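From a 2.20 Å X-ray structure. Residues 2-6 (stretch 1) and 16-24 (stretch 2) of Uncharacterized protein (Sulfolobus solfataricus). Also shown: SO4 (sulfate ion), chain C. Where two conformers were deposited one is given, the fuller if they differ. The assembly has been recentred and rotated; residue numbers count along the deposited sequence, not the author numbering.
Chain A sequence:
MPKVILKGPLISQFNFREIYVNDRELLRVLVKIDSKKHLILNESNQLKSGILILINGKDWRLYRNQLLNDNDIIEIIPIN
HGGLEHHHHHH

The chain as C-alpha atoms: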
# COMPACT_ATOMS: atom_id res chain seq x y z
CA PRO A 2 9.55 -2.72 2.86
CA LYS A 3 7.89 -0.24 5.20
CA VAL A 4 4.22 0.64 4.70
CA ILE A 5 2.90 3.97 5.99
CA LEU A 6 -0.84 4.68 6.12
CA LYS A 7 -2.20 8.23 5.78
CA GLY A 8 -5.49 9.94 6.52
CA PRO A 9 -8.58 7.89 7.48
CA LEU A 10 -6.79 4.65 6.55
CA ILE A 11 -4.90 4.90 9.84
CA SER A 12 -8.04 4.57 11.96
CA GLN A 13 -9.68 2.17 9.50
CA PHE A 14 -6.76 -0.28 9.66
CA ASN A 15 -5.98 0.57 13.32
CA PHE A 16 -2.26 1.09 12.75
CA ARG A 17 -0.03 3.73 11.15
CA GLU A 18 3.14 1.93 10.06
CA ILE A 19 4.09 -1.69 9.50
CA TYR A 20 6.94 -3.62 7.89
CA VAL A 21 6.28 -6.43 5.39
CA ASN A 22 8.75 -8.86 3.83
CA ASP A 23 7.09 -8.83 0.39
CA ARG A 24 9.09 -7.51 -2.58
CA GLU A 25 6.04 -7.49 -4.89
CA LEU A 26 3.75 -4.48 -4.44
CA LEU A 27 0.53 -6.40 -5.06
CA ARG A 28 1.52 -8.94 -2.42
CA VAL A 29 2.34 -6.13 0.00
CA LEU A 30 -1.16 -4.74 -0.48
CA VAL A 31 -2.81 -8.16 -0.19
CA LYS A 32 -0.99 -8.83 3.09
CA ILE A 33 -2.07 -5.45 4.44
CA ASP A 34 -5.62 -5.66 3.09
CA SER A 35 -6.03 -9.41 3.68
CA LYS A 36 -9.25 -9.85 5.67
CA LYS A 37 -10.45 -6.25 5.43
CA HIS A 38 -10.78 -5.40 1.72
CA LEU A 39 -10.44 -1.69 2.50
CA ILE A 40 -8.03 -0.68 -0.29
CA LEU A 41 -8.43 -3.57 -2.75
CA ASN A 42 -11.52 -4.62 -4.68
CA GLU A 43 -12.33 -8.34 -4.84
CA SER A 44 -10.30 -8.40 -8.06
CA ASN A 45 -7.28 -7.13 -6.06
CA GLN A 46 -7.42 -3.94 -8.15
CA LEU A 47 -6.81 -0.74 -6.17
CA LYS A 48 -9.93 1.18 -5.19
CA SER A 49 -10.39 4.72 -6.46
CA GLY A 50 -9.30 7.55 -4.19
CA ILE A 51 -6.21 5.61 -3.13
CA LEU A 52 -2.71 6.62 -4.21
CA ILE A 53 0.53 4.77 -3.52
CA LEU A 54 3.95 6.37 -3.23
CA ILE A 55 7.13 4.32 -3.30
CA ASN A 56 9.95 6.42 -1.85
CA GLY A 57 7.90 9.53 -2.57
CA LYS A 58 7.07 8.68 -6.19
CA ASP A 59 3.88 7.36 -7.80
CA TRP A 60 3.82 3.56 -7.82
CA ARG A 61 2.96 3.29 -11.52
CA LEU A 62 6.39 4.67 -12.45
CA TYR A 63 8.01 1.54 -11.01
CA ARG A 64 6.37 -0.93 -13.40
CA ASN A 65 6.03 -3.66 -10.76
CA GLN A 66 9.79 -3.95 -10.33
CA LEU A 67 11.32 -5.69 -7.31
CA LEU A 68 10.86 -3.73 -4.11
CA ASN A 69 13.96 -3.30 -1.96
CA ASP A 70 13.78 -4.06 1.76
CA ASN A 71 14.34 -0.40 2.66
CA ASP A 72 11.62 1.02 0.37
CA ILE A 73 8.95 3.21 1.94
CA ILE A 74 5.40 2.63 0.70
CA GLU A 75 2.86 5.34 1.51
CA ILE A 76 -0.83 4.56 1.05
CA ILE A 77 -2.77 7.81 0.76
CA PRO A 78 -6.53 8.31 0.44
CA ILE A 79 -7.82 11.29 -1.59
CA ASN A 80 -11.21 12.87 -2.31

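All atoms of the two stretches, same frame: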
# COMPACT_ATOMS: atom_id res chain seq x y z
N PRO A 2 9.85 -4.15 2.93
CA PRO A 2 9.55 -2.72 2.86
C PRO A 2 8.65 -2.22 3.98
O PRO A 2 7.95 -2.99 4.65
CB PRO A 2 8.85 -2.57 1.50
CG PRO A 2 8.56 -3.96 1.03
CD PRO A 2 9.59 -4.83 1.66
N LYS A 3 8.68 -0.91 4.18
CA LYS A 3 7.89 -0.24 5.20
C LYS A 3 6.65 0.37 4.57
O LYS A 3 6.74 1.09 3.57
CB LYS A 3 8.73 0.83 5.90
CG LYS A 3 8.04 1.53 7.06
CD LYS A 3 8.95 2.58 7.68
CE LYS A 3 8.28 3.31 8.82
NZ LYS A 3 9.17 4.37 9.38
N VAL A 4 5.48 0.07 5.15
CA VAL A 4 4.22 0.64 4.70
C VAL A 4 3.74 1.69 5.69
O VAL A 4 3.65 1.43 6.89
CB VAL A 4 3.13 -0.45 4.55
CG1 VAL A 4 1.80 0.16 4.12
CG2 VAL A 4 3.57 -1.50 3.54
N ILE A 5 3.44 2.88 5.17
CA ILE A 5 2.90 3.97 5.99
C ILE A 5 1.49 4.33 5.51
O ILE A 5 1.28 4.62 4.33
CB ILE A 5 3.80 5.22 5.93
CG1 ILE A 5 5.21 4.87 6.40
CG2 ILE A 5 3.20 6.33 6.79
CD1 ILE A 5 6.20 6.04 6.38
N LEU A 6 0.53 4.31 6.43
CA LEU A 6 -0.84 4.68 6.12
C LEU A 6 -1.06 6.16 6.42
O LEU A 6 -0.49 6.69 7.37
CB LEU A 6 -1.83 3.82 6.91
CG LEU A 6 -1.76 2.31 6.69
CD1 LEU A 6 -2.76 1.60 7.58
CD2 LEU A 6 -2.00 1.94 5.24
N PHE A 16 -3.69 0.90 12.56
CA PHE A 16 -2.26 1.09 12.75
C PHE A 16 -1.78 2.16 11.77
O PHE A 16 -2.52 2.55 10.87
CB PHE A 16 -1.48 -0.22 12.56
CG PHE A 16 -1.50 -0.76 11.16
CD1 PHE A 16 -0.58 -0.34 10.22
CD2 PHE A 16 -2.43 -1.72 10.78
CE1 PHE A 16 -0.59 -0.84 8.94
CE2 PHE A 16 -2.44 -2.23 9.50
CZ PHE A 16 -1.52 -1.78 8.57
N ARG A 17 -0.56 2.64 11.97
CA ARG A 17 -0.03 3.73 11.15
C ARG A 17 1.11 3.25 10.25
O ARG A 17 1.18 3.63 9.08
CB ARG A 17 0.47 4.87 12.03
CG ARG A 17 0.92 6.10 11.26
CD ARG A 17 1.30 7.24 12.19
NE ARG A 17 1.82 8.39 11.46
CZ ARG A 17 2.21 9.53 12.04
NH1 ARG A 17 2.15 9.68 13.35
NH2 ARG A 17 2.67 10.52 11.29
N GLU A 18 1.99 2.43 10.80
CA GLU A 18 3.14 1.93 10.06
C GLU A 18 3.38 0.46 10.37
O GLU A 18 3.17 0.01 11.49
CB GLU A 18 4.40 2.74 10.38
CG GLU A 18 4.26 4.22 10.11
CD GLU A 18 5.51 5.00 10.47
OE1 GLU A 18 6.52 4.37 10.86
OE2 GLU A 18 5.49 6.24 10.35
N ILE A 19 3.82 -0.27 9.35
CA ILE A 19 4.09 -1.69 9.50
C ILE A 19 5.12 -2.12 8.46
O ILE A 19 5.14 -1.59 7.35
CB ILE A 19 2.78 -2.51 9.35
CG1 ILE A 19 2.98 -3.95 9.84
CG2 ILE A 19 2.28 -2.49 7.90
CD1 ILE A 19 1.68 -4.74 9.92
N TYR A 20 5.99 -3.05 8.83
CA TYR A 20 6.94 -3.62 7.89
C TYR A 20 6.39 -4.93 7.33
O TYR A 20 5.72 -5.68 8.04
CB TYR A 20 8.29 -3.87 8.56
CG TYR A 20 9.11 -2.62 8.83
CD1 TYR A 20 8.91 -1.87 9.98
CD2 TYR A 20 10.09 -2.21 7.93
CE1 TYR A 20 9.66 -0.74 10.23
CE2 TYR A 20 10.84 -1.08 8.17
CZ TYR A 20 10.62 -0.35 9.32
OH TYR A 20 11.38 0.78 9.55
N VAL A 21 6.69 -5.20 6.06
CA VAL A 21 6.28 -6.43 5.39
C VAL A 21 7.46 -6.96 4.59
O VAL A 21 8.25 -6.18 4.07
CB VAL A 21 5.07 -6.21 4.46
CG1 VAL A 21 3.85 -5.75 5.27
CG2 VAL A 21 5.41 -5.19 3.37
N ASN A 22 7.59 -8.28 4.49
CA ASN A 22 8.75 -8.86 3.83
C ASN A 22 8.60 -8.94 2.31
O ASN A 22 9.57 -9.22 1.59
CB ASN A 22 9.03 -10.26 4.39
CG ASN A 22 7.90 -11.24 4.14
OD1 ASN A 22 6.93 -10.93 3.45
ND2 ASN A 22 8.03 -12.44 4.70
N ASP A 23 7.40 -8.67 1.81
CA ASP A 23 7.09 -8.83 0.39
C ASP A 23 7.87 -7.85 -0.49
O ASP A 23 8.00 -6.67 -0.16
CB ASP A 23 5.59 -8.65 0.17
CG ASP A 23 4.77 -9.73 0.84
OD1 ASP A 23 4.54 -10.79 0.21
OD2 ASP A 23 4.35 -9.53 2.00
N ARG A 24 8.37 -8.34 -1.62
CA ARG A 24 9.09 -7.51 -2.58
C ARG A 24 8.23 -7.22 -3.82
O ARG A 24 8.68 -6.55 -4.76
CB ARG A 24 10.40 -8.17 -2.99
CG ARG A 24 11.34 -8.44 -1.82
CD ARG A 24 12.66 -9.00 -2.29
NE ARG A 24 13.44 -8.01 -3.02
CZ ARG A 24 14.58 -8.27 -3.65
NH1 ARG A 24 15.09 -9.49 -3.64
NH2 ARG A 24 15.22 -7.30 -4.30
S SO4 C . 11.46 2.27 12.14
O1 SO4 C . 12.57 2.77 11.33
O2 SO4 C . 10.21 2.45 11.41
O3 SO4 C . 11.40 3.00 13.40
O4 SO4 C . 11.67 0.85 12.42
O HOH W 1 1.14 8.45 8.56

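Antiparallel pairing joins two strands through their backbones while successive side chains alternate between the faces of the sheet, as residues 2-6 and 16-24 of this chain illustrate. Val4 and Ile19 form the hydrogen-bonded pair: Val4 N donates to Ile19 O at 2.8 Å, and Ile19 N returns a bond to Val4 O at 3.0 Å. The ladder continues at both ends, with Leu6 N to Arg17 O at 2.8 Å and Val21 N to Pro2 O at 2.9 Å.

Pro2, the residue most covered, shows how proline can serve such a ladder. Pro2 N lies 2.8 Å from Val21 O but has no hydrogen to share, so the bond from Val21 N to Pro2 O is the one that links this pair, while its ring atom CG packs 4.1 Å from Val21 CG2.

Lys3, next in covered area, extends in an all-t conformation along the face it shares with Tyr20 and Glu18. Its CG sits over the face of the Tyr20 ring in a CH-pi contact, and its NZ forms a salt bridge to Glu18 OE1 at 3.0 Å, although the position of that oxygen is less certain. Lys3 NZ also donates to sulfate O2 at 3.0 Å.

Leu6 closes the contact by setting CD1 over the Phe16 ring, 3.5 Å from Phe16 CE1.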